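Local atomic coordinates of adenosine deaminase (PDB entry 4GXW), a protein that binds zinc and probably removes the amino group of a purine-type substrate such as adenine or adenosine by hydrolysis. Residues Ala105-Pro119 with Phe148-Arg160. Numbering follows the deposited sequence. Where two conformers were deposited one is given.
Sequences AAAHNVRHAEFFWNP and FGIGARLIPSIDR
Strands 110-117 and 151-159 run side by side and parallel, their axes 6° apart, joined by a ladder of seven backbone hydrogen bonds that begins with Gly151 N to Arg111 O and ends with Ser157 N to Trp117 O. On the face carrying His112, Glu114 and Phe116, the imidazole of His112 gives a nearly straight bond from NE2 to the anti lone pair of Glu114 OE2 (2.7 Å), in the plane of the ring; Arg238 and the backbone N of Trp340 also hold this carboxylate. His112 CE1 lies over one face of the Arg153 guanidinium, 3.8 Å from Arg153 NH1, with the two planes 75° apart. A bend at chi2 (-67°) folds the arginine back, and NH1 reaches Ala152 O. Further along, Ile155 lies beside Phe116, its CG2 at the ring edge 3.8 Å from Phe116 CD1. Ile155 O takes Trp117 N on one face of its carbonyl plane and Ser157 OG on the other. Asn118 ND2 bonds Ser157 O at 3.0 Å, from well above the carbonyl plane, and also bonds Asp188. On the opposite face, Leu154 CD1 packs 3.6 Å from Phe115 CE2 and also meets Trp117 CB. At the N-terminal end Ile150, with CG1 anti to its backbone N, sends CD1 to within 3.4 Å of Val110 O, among Ala105, Ala106 and Ala113. The pair forms adjacent TIM-barrel strands, linked through helices 119-126 and 130-148 in a beta-alpha-beta crossover. Helices 91-106 and 130-148 cover the Ala113, Ala152 and Trp117 face, Phe116 approaches zinc ligands His35 and His37, and strands 31-33 and 184-188 flank the two.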
loop_
_atom_site.group_PDB
_atom_site.type_symbol
_atom_site.label_atom_id
_atom_site.label_comp_id
_atom_site.label_asym_id
_atom_site.label_seq_id
_atom_site.Cartn_x
_atom_site.Cartn_y
_atom_site.Cartn_z
ATOM N N ALA A 105 -12.113 -0.892 1.386
ATOM C CA ALA A 105 -11.236 -0.933 2.556
ATOM C C ALA A 105 -12.054 -0.911 3.852
ATOM O O ALA A 105 -11.804 -1.699 4.779
ATOM C CB ALA A 105 -10.250 0.234 2.516
ATOM N N ALA A 106 -13.049 -0.027 3.910
ATOM C CA ALA A 106 -13.903 0.086 5.094
ATOM C C ALA A 106 -14.611 -1.225 5.406
ATOM O O ALA A 106 -14.805 -1.565 6.574
ATOM C CB ALA A 106 -14.915 1.218 4.933
ATOM N N ALA A 107 -14.975 -1.968 4.366
ATOM C CA ALA A 107 -15.677 -3.235 4.536
ATOM C C ALA A 107 -14.808 -4.250 5.281
ATOM O O ALA A 107 -15.321 -5.218 5.842
ATOM C CB ALA A 107 -16.119 -3.785 3.183
ATOM N N HIS A 108 -13.500 -4.020 5.290
ATOM C CA HIS A 108 -12.558 -4.893 5.983
ATOM C C HIS A 108 -12.007 -4.252 7.245
ATOM O O HIS A 108 -10.942 -4.629 7.732
ATOM C CB HIS A 108 -11.440 -5.329 5.040
ATOM C CG HIS A 108 -11.904 -6.307 4.015
ATOM N ND1 HIS A 108 -11.994 -7.654 4.276
ATOM C CD2 HIS A 108 -12.373 -6.133 2.758
ATOM C CE1 HIS A 108 -12.475 -8.277 3.215
ATOM N NE2 HIS A 108 -12.708 -7.375 2.277
ATOM N N ASN A 109 -12.752 -3.281 7.770
ATOM C CA ASN A 109 -12.396 -2.600 9.010
ATOM C C ASN A 109 -11.096 -1.801 8.943
ATOM O O ASN A 109 -10.439 -1.574 9.966
ATOM C CB ASN A 109 -12.413 -3.569 10.195
ATOM C CG ASN A 109 -13.817 -3.988 10.562
ATOM O OD1 ASN A 109 -14.672 -3.139 10.850
ATOM N ND2 ASN A 109 -14.084 -5.290 10.520
ATOM N N VAL A 110 -10.734 -1.361 7.739
ATOM C CA VAL A 110 -9.754 -0.298 7.617
ATOM C C VAL A 110 -10.439 0.990 8.068
ATOM O O VAL A 110 -11.466 1.389 7.501
ATOM C CB VAL A 110 -9.210 -0.173 6.181
ATOM C CG1 VAL A 110 -8.261 1.014 6.092
ATOM C CG2 VAL A 110 -8.498 -1.467 5.761
ATOM N N ARG A 111 -9.881 1.624 9.095
ATOM C CA ARG A 111 -10.472 2.830 9.668
ATOM C C ARG A 111 -9.791 4.090 9.163
ATOM O O ARG A 111 -10.326 5.191 9.281
ATOM C CB ARG A 111 -10.427 2.758 11.189
ATOM C CG ARG A 111 -11.295 1.631 11.710
ATOM C CD ARG A 111 -11.181 1.427 13.204
ATOM N NE ARG A 111 -12.097 0.380 13.656
ATOM C CZ ARG A 111 -12.183 -0.052 14.910
ATOM N NH1 ARG A 111 -11.416 0.484 15.845
ATOM N NH2 ARG A 111 -13.044 -1.010 15.228
ATOM N N HIS A 112 -8.610 3.907 8.577
ATOM C CA HIS A 112 -7.799 5.002 8.072
ATOM C C HIS A 112 -6.937 4.450 6.945
ATOM O O HIS A 112 -6.190 3.490 7.151
ATOM C CB HIS A 112 -6.921 5.566 9.199
ATOM C CG HIS A 112 -5.990 6.651 8.758
ATOM N ND1 HIS A 112 -6.382 7.966 8.631
ATOM C CD2 HIS A 112 -4.680 6.613 8.412
ATOM C CE1 HIS A 112 -5.356 8.691 8.218
ATOM N NE2 HIS A 112 -4.314 7.891 8.069
ATOM N N ALA A 113 -7.046 5.051 5.761
ATOM C CA ALA A 113 -6.299 4.606 4.582
ATOM C C ALA A 113 -5.524 5.764 3.969
ATOM O O ALA A 113 -6.092 6.826 3.705
ATOM C CB ALA A 113 -7.242 4.010 3.533
ATOM N N GLU A 114 -4.233 5.560 3.726
ATOM C CA GLU A 114 -3.427 6.538 3.003
ATOM C C GLU A 114 -3.024 5.870 1.705
ATOM O O GLU A 114 -2.438 4.781 1.725
ATOM C CB GLU A 114 -2.209 6.947 3.838
ATOM C CG GLU A 114 -2.613 7.374 5.244
ATOM C CD GLU A 114 -1.477 7.892 6.098
ATOM O OE1 GLU A 114 -0.341 8.036 5.599
ATOM O OE2 GLU A 114 -1.729 8.162 7.292
ATOM N N PHE A 115 -3.367 6.499 0.581
ATOM C CA PHE A 115 -3.218 5.853 -0.723
ATOM C C PHE A 115 -2.484 6.712 -1.744
ATOM O O PHE A 115 -2.519 7.947 -1.676
ATOM C CB PHE A 115 -4.575 5.352 -1.250
ATOM C CG PHE A 115 -5.593 6.441 -1.494
ATOM C CD1 PHE A 115 -6.418 6.894 -0.473
ATOM C CD2 PHE A 115 -5.741 6.996 -2.754
ATOM C CE1 PHE A 115 -7.377 7.890 -0.715
ATOM C CE2 PHE A 115 -6.691 7.979 -2.994
ATOM C CZ PHE A 115 -7.499 8.434 -1.971
ATOM N N PHE A 116 -1.803 6.034 -2.668
ATOM C CA PHE A 116 -0.934 6.659 -3.662
ATOM C C PHE A 116 -1.665 6.947 -4.977
ATOM O O PHE A 116 -2.443 6.121 -5.466
ATOM C CB PHE A 116 0.239 5.732 -3.989
ATOM C CG PHE A 116 1.124 5.383 -2.811
ATOM C CD1 PHE A 116 1.614 6.360 -1.958
ATOM C CD2 PHE A 116 1.459 4.059 -2.555
ATOM C CE1 PHE A 116 2.436 6.019 -0.883
ATOM C CE2 PHE A 116 2.285 3.723 -1.479
ATOM C CZ PHE A 116 2.766 4.713 -0.647
ATOM N N TRP A 117 -1.369 8.105 -5.564
ATOM C CA TRP A 117 -1.888 8.478 -6.879
ATOM C C TRP A 117 -0.771 9.206 -7.604
ATOM O O TRP A 117 -0.129 10.074 -7.010
ATOM C CB TRP A 117 -3.100 9.403 -6.728
ATOM C CG TRP A 117 -3.412 10.252 -7.939
ATOM C CD1 TRP A 117 -3.718 9.816 -9.206
ATOM C CD2 TRP A 117 -3.465 11.686 -7.992
ATOM N NE1 TRP A 117 -3.953 10.897 -10.039
ATOM C CE2 TRP A 117 -3.816 12.050 -9.308
ATOM C CE3 TRP A 117 -3.271 12.695 -7.041
ATOM C CZ2 TRP A 117 -3.941 13.380 -9.703
ATOM C CZ3 TRP A 117 -3.411 14.008 -7.430
ATOM C CH2 TRP A 117 -3.745 14.339 -8.749
ATOM N N ASN A 118 -0.521 8.850 -8.864
ATOM C CA ASN A 118 0.503 9.533 -9.663
ATOM C C ASN A 118 -0.080 10.666 -10.506
ATOM O O ASN A 118 -0.709 10.431 -11.536
ATOM C CB ASN A 118 1.228 8.559 -10.593
ATOM C CG ASN A 118 1.850 7.395 -9.866
ATOM O OD1 ASN A 118 1.258 6.311 -9.810
ATOM N ND2 ASN A 118 3.060 7.591 -9.326
ATOM N N PRO A 119 0.135 11.915 -10.074
ATOM C CA PRO A 119 -0.416 13.033 -10.855
ATOM C C PRO A 119 0.220 13.226 -12.226
ATOM O O PRO A 119 -0.430 13.794 -13.101
ATOM C CB PRO A 119 -0.122 14.261 -9.989
ATOM C CG PRO A 119 0.296 13.744 -8.659
ATOM C CD PRO A 119 0.826 12.360 -8.853
ATOM N N PHE A 148 -19.091 5.716 4.994
ATOM C CA PHE A 148 -18.532 4.506 5.603
ATOM C C PHE A 148 -17.714 4.769 6.869
ATOM O O PHE A 148 -17.278 3.825 7.536
ATOM C CB PHE A 148 -17.693 3.740 4.573
ATOM C CG PHE A 148 -18.312 3.699 3.207
ATOM C CD1 PHE A 148 -19.500 3.013 2.989
ATOM C CD2 PHE A 148 -17.720 4.362 2.141
ATOM C CE1 PHE A 148 -20.080 2.983 1.731
ATOM C CE2 PHE A 148 -18.293 4.334 0.884
ATOM C CZ PHE A 148 -19.474 3.644 0.677
ATOM N N GLY A 149 -17.499 6.041 7.193
ATOM C CA GLY A 149 -16.796 6.417 8.409
ATOM C C GLY A 149 -15.293 6.210 8.353
ATOM O O GLY A 149 -14.611 6.310 9.377
ATOM N N ILE A 150 -14.763 5.934 7.163
ATOM C CA ILE A 150 -13.333 5.697 7.010
ATOM C C ILE A 150 -12.596 7.009 6.765
ATOM O O ILE A 150 -13.028 7.821 5.938
ATOM C CB ILE A 150 -13.045 4.693 5.860
ATOM C CG1 ILE A 150 -11.549 4.412 5.724
ATOM C CG2 ILE A 150 -13.638 5.170 4.517
ATOM C CD1 ILE A 150 -11.238 3.295 4.724
ATOM N N GLY A 151 -11.508 7.227 7.498
ATOM C CA GLY A 151 -10.665 8.396 7.280
ATOM C C GLY A 151 -9.611 8.095 6.234
ATOM O O GLY A 151 -9.270 6.931 5.996
ATOM N N ALA A 152 -9.077 9.131 5.593
ATOM C CA ALA A 152 -8.107 8.894 4.525
ATOM C C ALA A 152 -7.170 10.067 4.302
ATOM O O ALA A 152 -7.508 11.216 4.615
ATOM C CB ALA A 152 -8.827 8.541 3.215
ATOM N N ARG A 153 -5.985 9.764 3.776
ATOM C CA ARG A 153 -5.090 10.784 3.230
ATOM C C ARG A 153 -4.669 10.392 1.824
ATOM O O ARG A 153 -4.519 9.204 1.514
ATOM C CB ARG A 153 -3.837 10.953 4.090
ATOM C CG ARG A 153 -4.096 11.322 5.542
ATOM C CD ARG A 153 -4.681 12.720 5.671
ATOM N NE ARG A 153 -4.867 13.102 7.072
ATOM C CZ ARG A 153 -5.920 12.761 7.812
ATOM N NH1 ARG A 153 -6.903 12.032 7.296
ATOM N NH2 ARG A 153 -5.992 13.156 9.077
ATOM N N LEU A 154 -4.460 11.404 0.990
ATOM C CA LEU A 154 -3.966 11.235 -0.370
ATOM C C LEU A 154 -2.474 11.542 -0.409
ATOM O O LEU A 154 -2.023 12.543 0.155
ATOM C CB LEU A 154 -4.705 12.188 -1.305
ATOM C CG LEU A 154 -4.284 12.207 -2.775
ATOM C CD1 LEU A 154 -4.468 10.820 -3.384
ATOM C CD2 LEU A 154 -5.103 13.249 -3.527
ATOM N N ILE A 155 -1.719 10.679 -1.082
ATOM C CA ILE A 155 -0.272 10.819 -1.202
ATOM C C ILE A 155 0.088 10.864 -2.685
ATOM O O ILE A 155 0.317 9.828 -3.318
ATOM C CB ILE A 155 0.478 9.671 -0.483
ATOM C CG1 ILE A 155 0.047 9.577 0.986
ATOM C CG2 ILE A 155 1.992 9.860 -0.591
ATOM C CD1 ILE A 155 0.638 8.373 1.730
ATOM N N PRO A 156 0.125 12.075 -3.266
ATOM C CA PRO A 156 0.589 12.211 -4.649
ATOM C C PRO A 156 1.996 11.637 -4.742
ATOM O O PRO A 156 2.841 11.916 -3.881
ATOM C CB PRO A 156 0.560 13.725 -4.879
ATOM C CG PRO A 156 -0.488 14.221 -3.909
ATOM C CD PRO A 156 -0.307 13.360 -2.686
ATOM N N SER A 157 2.249 10.839 -5.774
ATOM C CA SER A 157 3.480 10.067 -5.831
ATOM C C SER A 157 4.235 10.280 -7.127
ATOM O O SER A 157 3.655 10.295 -8.219
ATOM C CB SER A 157 3.184 8.582 -5.631
ATOM O OG SER A 157 2.649 8.361 -4.334
ATOM N N ILE A 158 5.542 10.437 -6.982
ATOM C CA ILE A 158 6.431 10.628 -8.111
ATOM C C ILE A 158 6.484 9.375 -8.977
ATOM O O ILE A 158 6.571 8.259 -8.452
ATOM C CB ILE A 158 7.849 10.948 -7.599
ATOM C CG1 ILE A 158 7.843 12.276 -6.828
ATOM C CG2 ILE A 158 8.862 10.926 -8.737
ATOM C CD1 ILE A 158 9.038 12.438 -5.911
ATOM N N ASP A 159 6.363 9.551 -10.292
ATOM C CA ASP A 159 6.570 8.485 -11.265
ATOM C C ASP A 159 8.067 8.502 -11.564
ATOM O O ASP A 159 8.548 9.345 -12.324
ATOM C CB ASP A 159 5.738 8.798 -12.517
ATOM C CG ASP A 159 5.910 7.790 -13.626
ATOM O OD1 ASP A 159 6.816 6.931 -13.561
ATOM O OD2 ASP A 159 5.116 7.886 -14.591
ATOM N N ARG A 160 8.814 7.591 -10.955
ATOM C CA ARG A 160 10.272 7.668 -11.039
ATOM C C ARG A 160 10.828 7.334 -12.422
ATOM O O ARG A 160 12.020 7.507 -12.668
ATOM C CB ARG A 160 10.931 6.801 -9.963
ATOM C CG ARG A 160 10.919 5.306 -10.265
ATOM C CD ARG A 160 11.135 4.476 -8.992
ATOM N NE ARG A 160 12.380 4.839 -8.312
ATOM C CZ ARG A 160 12.599 4.733 -7.000
ATOM N NH1 ARG A 160 11.669 4.232 -6.193
ATOM N NH2 ARG A 160 13.770 5.132 -6.500
#